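PDB 6E1R: tailspike protein from Acinetobacter phage vB_ApiP_P1, which probably recognises and degrades the capsular polysaccharide of its Acinetobacter host as the phage attaches, working as a trimeric tailspike hydrolase. Local coordinates for residues G450-Y464 with F519-A531. Numbering follows the deposited sequence.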
ATOM      1  N   GLY A 450       3.977  23.424 -49.419  1.00 45.74           N
ATOM      2  CA  GLY A 450       4.804  23.041 -48.287  1.00 39.82           C
ATOM      3  C   GLY A 450       4.233  21.831 -47.568  1.00 36.90           C
ATOM      4  O   GLY A 450       3.019  21.682 -47.420  1.00 35.02           O
ATOM      5  N   VAL A 451       5.125  20.957 -47.116  1.00 34.01           N
ATOM      6  CA  VAL A 451       4.752  19.712 -46.456  1.00 39.37           C
ATOM      7  C   VAL A 451       5.049  19.759 -44.961  1.00 39.10           C
ATOM      8  O   VAL A 451       4.193  19.426 -44.141  1.00 47.95           O
ATOM      9  CB  VAL A 451       5.449  18.504 -47.120  1.00 41.92           C
ATOM     10  CG1 VAL A 451       5.197  17.236 -46.318  1.00 42.40           C
ATOM     11  CG2 VAL A 451       4.965  18.337 -48.552  1.00 41.35           C
ATOM     12  N   ALA A 452       6.257  20.177 -44.590  1.00 34.86           N
ATOM     13  CA  ALA A 452       6.642  20.212 -43.186  1.00 37.64           C
ATOM     14  C   ALA A 452       7.785  21.195 -43.002  1.00 40.63           C
ATOM     15  O   ALA A 452       8.455  21.588 -43.961  1.00 46.97           O
ATOM     16  CB  ALA A 452       7.044  18.822 -42.678  1.00 32.12           C
ATOM     17  N   SER A 453       7.994  21.594 -41.751  1.00 36.33           N
ATOM     18  CA  SER A 453       9.103  22.456 -41.375  1.00 32.40           C
ATOM     19  C   SER A 453      10.248  21.613 -40.830  1.00 33.00           C
ATOM     20  O   SER A 453      10.032  20.693 -40.036  1.00 39.33           O
ATOM     21  CB  SER A 453       8.669  23.485 -40.329  1.00 34.08           C
ATOM     22  OG  SER A 453       7.668  24.345 -40.841  1.00 37.88           O
ATOM     23  N   LEU A 454      11.463  21.929 -41.264  1.00 33.30           N
ATOM     24  CA  LEU A 454      12.659  21.208 -40.857  1.00 34.62           C
ATOM     25  C   LEU A 454      13.454  22.046 -39.868  1.00 33.95           C
ATOM     26  O   LEU A 454      13.550  23.270 -40.012  1.00 34.07           O
ATOM     27  CB  LEU A 454      13.526  20.857 -42.069  1.00 35.63           C
ATOM     28  CG  LEU A 454      12.821  20.066 -43.171  1.00 35.44           C
ATOM     29  CD1 LEU A 454      13.775  19.766 -44.319  1.00 37.82           C
ATOM     30  CD2 LEU A 454      12.224  18.780 -42.612  1.00 27.57           C
ATOM     31  N   SER A 455      14.023  21.383 -38.865  1.00 38.88           N
ATOM     32  CA  SER A 455      14.815  22.066 -37.851  1.00 41.22           C
ATOM     33  C   SER A 455      15.634  21.038 -37.088  1.00 41.19           C
ATOM     34  O   SER A 455      15.363  19.836 -37.140  1.00 39.71           O
ATOM     35  CB  SER A 455      13.930  22.864 -36.886  1.00 42.00           C
ATOM     36  OG  SER A 455      13.008  22.017 -36.222  1.00 41.17           O
ATOM     37  N   HIS A 456      16.645  21.530 -36.385  1.00 42.18           N
ATOM     38  CA  HIS A 456      17.412  20.669 -35.495  1.00 39.26           C
ATOM     39  C   HIS A 456      16.545  20.300 -34.298  1.00 38.23           C
ATOM     40  O   HIS A 456      15.917  21.181 -33.698  1.00 38.05           O
ATOM     41  CB  HIS A 456      18.687  21.376 -35.038  1.00 39.44           C
ATOM     42  CG  HIS A 456      19.697  20.466 -34.411  1.00 42.44           C
ATOM     43  ND1 HIS A 456      19.548  19.954 -33.140  1.00 45.62           N
ATOM     44  CD2 HIS A 456      20.874  19.986 -34.873  1.00 45.99           C
ATOM     45  CE1 HIS A 456      20.587  19.191 -32.849  1.00 45.91           C
ATOM     46  NE2 HIS A 456      21.408  19.195 -33.884  1.00 42.12           N
ATOM     47  N   PRO A 457      16.480  19.020 -33.916  1.00 39.74           N
ATOM     48  CA  PRO A 457      15.546  18.623 -32.852  1.00 41.13           C
ATOM     49  C   PRO A 457      16.051  18.874 -31.441  1.00 43.08           C
ATOM     50  O   PRO A 457      15.241  18.853 -30.505  1.00 43.07           O
ATOM     51  CB  PRO A 457      15.338  17.121 -33.106  1.00 38.93           C
ATOM     52  CG  PRO A 457      16.499  16.683 -33.972  1.00 36.19           C
ATOM     53  CD  PRO A 457      17.291  17.891 -34.397  1.00 37.32           C
ATOM     54  N   SER A 458      17.347  19.108 -31.251  1.00 47.74           N
ATOM     55  CA  SER A 458      17.914  19.315 -29.923  1.00 43.41           C
ATOM     56  C   SER A 458      18.386  20.739 -29.680  1.00 42.36           C
ATOM     57  O   SER A 458      18.209  21.261 -28.578  1.00 42.02           O
ATOM     58  CB  SER A 458      19.091  18.357 -29.698  1.00 49.14           C
ATOM     59  OG  SER A 458      18.799  17.062 -30.194  1.00 54.86           O
ATOM     60  N   ILE A 459      18.980  21.383 -30.679  1.00 39.06           N
ATOM     61  CA  ILE A 459      19.541  22.722 -30.546  1.00 43.88           C
ATOM     62  C   ILE A 459      18.693  23.672 -31.380  1.00 43.85           C
ATOM     63  O   ILE A 459      18.518  23.463 -32.587  1.00 42.62           O
ATOM     64  CB  ILE A 459      21.013  22.762 -30.980  1.00 41.65           C
ATOM     65  CG1 ILE A 459      21.780  21.602 -30.341  1.00 36.83           C
ATOM     66  CG2 ILE A 459      21.645  24.093 -30.599  1.00 34.00           C
ATOM     67  CD1 ILE A 459      23.181  21.427 -30.876  1.00 33.57           C
ATOM     68  N   SER A 460      18.166  24.712 -30.738  1.00 54.42           N
ATOM     69  CA  SER A 460      17.262  25.633 -31.412  1.00 57.93           C
ATOM     70  C   SER A 460      18.015  26.483 -32.430  1.00 59.65           C
ATOM     71  O   SER A 460      19.038  27.098 -32.109  1.00 62.48           O
ATOM     72  CB  SER A 460      16.563  26.530 -30.392  1.00 59.39           C
ATOM     73  OG  SER A 460      15.597  27.356 -31.017  1.00 59.72           O
ATOM     74  N   GLY A 461      17.507  26.515 -33.661  1.00 54.34           N
ATOM     75  CA  GLY A 461      18.091  27.335 -34.702  1.00 58.16           C
ATOM     76  C   GLY A 461      19.421  26.859 -35.239  1.00 54.79           C
ATOM     77  O   GLY A 461      20.038  27.569 -36.039  1.00 56.08           O
ATOM     78  N   ALA A 462      19.883  25.681 -34.832  1.00 53.42           N
ATOM     79  CA  ALA A 462      21.166  25.181 -35.291  1.00 50.99           C
ATOM     80  C   ALA A 462      21.033  24.548 -36.673  1.00 49.32           C
ATOM     81  O   ALA A 462      19.934  24.302 -37.177  1.00 51.97           O
ATOM     82  CB  ALA A 462      21.736  24.172 -34.295  1.00 51.60           C
ATOM     83  N   SER A 463      22.182  24.286 -37.290  1.00 41.27           N
ATOM     84  CA  SER A 463      22.209  23.623 -38.587  1.00 37.57           C
ATOM     85  C   SER A 463      21.718  22.189 -38.440  1.00 35.09           C
ATOM     86  O   SER A 463      22.315  21.394 -37.706  1.00 37.12           O
ATOM     87  CB  SER A 463      23.623  23.650 -39.163  1.00 37.19           C
ATOM     88  OG  SER A 463      24.088  24.980 -39.327  1.00 40.69           O
ATOM     89  N   TYR A 464      20.634  21.857 -39.133  1.00 33.05           N
ATOM     90  CA  TYR A 464      20.127  20.496 -39.102  1.00 35.74           C
ATOM     91  C   TYR A 464      20.782  19.661 -40.200  1.00 36.38           C
ATOM     92  O   TYR A 464      21.456  20.174 -41.095  1.00 40.88           O
ATOM     93  CB  TYR A 464      18.603  20.473 -39.233  1.00 41.80           C
ATOM     94  CG  TYR A 464      18.039  21.255 -40.399  1.00 42.15           C
ATOM     95  CD1 TYR A 464      17.933  20.683 -41.660  1.00 42.49           C
ATOM     96  CD2 TYR A 464      17.586  22.557 -40.230  1.00 42.79           C
ATOM     97  CE1 TYR A 464      17.407  21.392 -42.725  1.00 40.74           C
ATOM     98  CE2 TYR A 464      17.059  23.274 -41.288  1.00 41.25           C
ATOM     99  CZ  TYR A 464      16.971  22.687 -42.533  1.00 37.47           C
ATOM    100  OH  TYR A 464      16.446  23.398 -43.587  1.00 32.30           O
ATOM    101  N   PHE A 519       6.350  14.127 -57.197  1.00 36.91           N
ATOM    102  CA  PHE A 519       6.777  15.429 -56.706  1.00 37.39           C
ATOM    103  C   PHE A 519       8.296  15.520 -56.704  1.00 34.73           C
ATOM    104  O   PHE A 519       8.997  14.523 -56.510  1.00 31.25           O
ATOM    105  CB  PHE A 519       6.234  15.699 -55.297  1.00 35.27           C
ATOM    106  CG  PHE A 519       4.747  15.528 -55.182  1.00 32.44           C
ATOM    107  CD1 PHE A 519       3.887  16.521 -55.614  1.00 29.88           C
ATOM    108  CD2 PHE A 519       4.211  14.365 -54.655  1.00 32.00           C
ATOM    109  CE1 PHE A 519       2.518  16.362 -55.518  1.00 32.47           C
ATOM    110  CE2 PHE A 519       2.845  14.201 -54.553  1.00 34.62           C
ATOM    111  CZ  PHE A 519       1.997  15.201 -54.985  1.00 33.66           C
ATOM    112  N   THR A 520       8.793  16.736 -56.922  1.00 33.43           N
ATOM    113  CA  THR A 520      10.195  17.077 -56.738  1.00 32.71           C
ATOM    114  C   THR A 520      10.331  17.912 -55.471  1.00 36.40           C
ATOM    115  O   THR A 520       9.492  18.775 -55.195  1.00 40.67           O
ATOM    116  CB  THR A 520      10.739  17.848 -57.946  1.00 33.82           C
ATOM    117  OG1 THR A 520      10.600  17.046 -59.126  1.00 31.22           O
ATOM    118  CG2 THR A 520      12.209  18.195 -57.751  1.00 37.09           C
ATOM    119  N   TRP A 521      11.391  17.660 -54.708  1.00 38.69           N
ATOM    120  CA  TRP A 521      11.514  18.163 -53.349  1.00 37.42           C
ATOM    121  C   TRP A 521      12.579  19.246 -53.244  1.00 34.62           C
ATOM    122  O   TRP A 521      13.648  19.147 -53.857  1.00 40.27           O
ATOM    123  CB  TRP A 521      11.827  17.017 -52.387  1.00 39.50           C
ATOM    124  CG  TRP A 521      10.768  15.972 -52.420  1.00 45.03           C
ATOM    125  CD1 TRP A 521      10.747  14.846 -53.192  1.00 47.30           C
ATOM    126  CD2 TRP A 521       9.550  15.968 -51.669  1.00 42.54           C
ATOM    127  NE1 TRP A 521       9.595  14.135 -52.958  1.00 45.86           N
ATOM    128  CE2 TRP A 521       8.844  14.803 -52.026  1.00 43.88           C
ATOM    129  CE3 TRP A 521       8.991  16.833 -50.724  1.00 44.23           C
ATOM    130  CZ2 TRP A 521       7.608  14.482 -51.471  1.00 43.76           C
ATOM    131  CZ3 TRP A 521       7.765  16.513 -50.174  1.00 44.21           C
ATOM    132  CH2 TRP A 521       7.086  15.350 -50.550  1.00 43.96           C
ATOM    133  N   SER A 522      12.272  20.278 -52.462  1.00 37.58           N
ATOM    134  CA  SER A 522      13.175  21.395 -52.235  1.00 36.65           C
ATOM    135  C   SER A 522      12.962  21.910 -50.819  1.00 37.37           C
ATOM    136  O   SER A 522      12.073  21.455 -50.095  1.00 37.24           O
ATOM    137  CB  SER A 522      12.951  22.515 -53.256  1.00 37.57           C
ATOM    138  OG  SER A 522      11.637  23.036 -53.153  1.00 35.43           O
ATOM    139  N   ILE A 523      13.801  22.868 -50.428  1.00 31.00           N
ATOM    140  CA  ILE A 523      13.699  23.540 -49.137  1.00 31.69           C
ATOM    141  C   ILE A 523      13.802  25.037 -49.391  1.00 33.85           C
ATOM    142  O   ILE A 523      14.781  25.501 -49.987  1.00 36.60           O
ATOM    143  CB  ILE A 523      14.783  23.079 -48.148  1.00 31.11           C
ATOM    144  CG1 ILE A 523      14.742  21.561 -47.967  1.00 31.53           C
ATOM    145  CG2 ILE A 523      14.612  23.778 -46.808  1.00 30.25           C
ATOM    146  CD1 ILE A 523      15.840  21.020 -47.076  1.00 27.81           C
ATOM    147  N   ASN A 524      12.798  25.789 -48.946  1.00 28.93           N
ATOM    148  CA  ASN A 524      12.760  27.223 -49.186  1.00 29.46           C
ATOM    149  C   ASN A 524      13.529  27.955 -48.087  1.00 40.74           C
ATOM    150  O   ASN A 524      14.180  27.342 -47.236  1.00 38.21           O
ATOM    151  CB  ASN A 524      11.315  27.710 -49.302  1.00 31.80           C
ATOM    152  CG  ASN A 524      10.492  27.445 -48.048  1.00 39.23           C
ATOM    153  OD1 ASN A 524      11.025  27.130 -46.984  1.00 42.84           O
ATOM    154  ND2 ASN A 524       9.178  27.584 -48.173  1.00 44.74           N
ATOM    155  N   SER A 525      13.454  29.288 -48.093  1.00 54.93           N
ATOM    156  CA  SER A 525      14.182  30.083 -47.112  1.00 55.50           C
ATOM    157  C   SER A 525      13.627  29.924 -45.703  1.00 52.82           C
ATOM    158  O   SER A 525      14.336  30.222 -44.736  1.00 57.10           O
ATOM    159  CB  SER A 525      14.164  31.559 -47.516  1.00 56.54           C
ATOM    160  OG  SER A 525      12.838  32.025 -47.691  1.00 57.45           O
ATOM    161  N   SER A 526      12.382  29.467 -45.564  1.00 47.64           N
ATOM    162  CA  SER A 526      11.772  29.240 -44.260  1.00 45.75           C
ATOM    163  C   SER A 526      11.994  27.822 -43.742  1.00 36.74           C
ATOM    164  O   SER A 526      11.292  27.397 -42.817  1.00 37.20           O
ATOM    165  CB  SER A 526      10.275  29.551 -44.318  1.00 42.85           C
ATOM    166  OG  SER A 526      10.052  30.916 -44.633  1.00 47.69           O
ATOM    167  N   ASN A 527      12.946  27.086 -44.320  1.00 34.20           N
ATOM    168  CA  ASN A 527      13.261  25.716 -43.904  1.00 33.72           C
ATOM    169  C   ASN A 527      12.044  24.798 -43.996  1.00 34.88           C
ATOM    170  O   ASN A 527      11.861  23.897 -43.175  1.00 39.06           O
ATOM    171  CB  ASN A 527      13.857  25.687 -42.494  1.00 33.77           C
ATOM    172  CG  ASN A 527      15.174  26.433 -42.401  1.00 34.49           C
ATOM    173  OD1 ASN A 527      16.223  25.913 -42.781  1.00 35.19           O
ATOM    174  ND2 ASN A 527      15.127  27.659 -41.889  1.00 30.90           N
ATOM    175  N   VAL A 528      11.201  25.026 -44.999  1.00 31.95           N
ATOM    176  CA  VAL A 528      10.012  24.214 -45.230  1.00 33.50           C
ATOM    177  C   VAL A 528      10.302  23.225 -46.350  1.00 35.36           C
ATOM    178  O   VAL A 528      10.803  23.610 -47.415  1.00 42.41           O
ATOM    179  CB  VAL A 528       8.796  25.092 -45.573  1.00 35.83           C
ATOM    180  CG1 VAL A 528       7.594  24.224 -45.914  1.00 36.30           C
ATOM    181  CG2 VAL A 528       8.474  26.024 -44.416  1.00 32.18           C
ATOM    182  N   LEU A 529       9.995  21.951 -46.111  1.00 31.43           N
ATOM    183  CA  LEU A 529      10.097  20.932 -47.152  1.00 31.56           C
ATOM    184  C   LEU A 529       8.964  21.130 -48.150  1.00 38.71           C
ATOM    185  O   LEU A 529       7.793  20.913 -47.821  1.00 46.15           O
ATOM    186  CB  LEU A 529      10.050  19.537 -46.537  1.00 28.20           C
ATOM    187  CG  LEU A 529      10.172  18.362 -47.510  1.00 27.08           C
ATOM    188  CD1 LEU A 529      11.545  18.351 -48.163  1.00 35.04           C
ATOM    189  CD2 LEU A 529       9.897  17.042 -46.809  1.00 26.92           C
ATOM    190  N   VAL A 530       9.305  21.540 -49.369  1.00 33.07           N
ATOM    191  CA  VAL A 530       8.328  21.897 -50.390  1.00 32.38           C
ATOM    192  C   VAL A 530       8.264  20.792 -51.433  1.00 38.01           C
ATOM    193  O   VAL A 530       9.298  20.270 -51.868  1.00 42.73           O
ATOM    194  CB  VAL A 530       8.676  23.250 -51.042  1.00 32.87           C
ATOM    195  CG1 VAL A 530       7.645  23.618 -52.097  1.00 30.99           C
ATOM    196  CG2 VAL A 530       8.778  24.335 -49.983  1.00 33.62           C
ATOM    197  N   ALA A 531       7.046  20.434 -51.831  1.00 39.16           N
ATOM    198  CA  ALA A 531       6.804  19.466 -52.891  1.00 40.91           C
ATOM    199  C   ALA A 531       6.235  20.187 -54.105  1.00 47.11           C
ATOM    200  O   ALA A 531       5.289  20.970 -53.977  1.00 52.66           O
ATOM    201  CB  ALA A 531       5.840  18.371 -52.427  1.00 42.13           C
TER
HETATM  202  O   HOH W   1       8.789  26.696 -41.006  1.00 47.34           O
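The Tyr464 hydroxyl donates a hydrogen bond to Asn527: OH lies 2.7 Å from OD1, in the carbonyl plane on a lone pair, with ring and amide planes 78° apart. Beside it, Leu454 N meets Asn527 O at 2.8 Å in a nearly straight bond. Asparagine suits this place because it tolerates the left-handed backbone conformation that ends the type I turn 524-527.

Further along, strands 450-455 and 528-531 pair antiparallel through a classic beta bulge. Val451 and Ala452 together lie opposite Leu529, whose O accepts from Val451 N (2.8 Å) while its N donates to Ala452 O (2.7 Å). With CG2 anti to its carbonyl carbon, Val451 sets that methyl 3.7 Å from CZ3 at the edge of Trp521. The side chains of Leu454 and Ile523 cross at about a right angle, CD1 to CD1 3.7 Å; Leu454 and Leu529 also pack on Leu468 of the facing sheet, closing the C-terminal beta-sandwich.

In the second shell, Asn524 OD1 accepts from Val528 N (2.9 Å), steadying the hairpin turn. Lys498 NZ shares Asn527 OD1 with the tyrosine; two donors probably fix the amide's rotation, each bond slightly weakened. An apolar interior thus ends at Asn527, pinned by backbone and side-chain bonds.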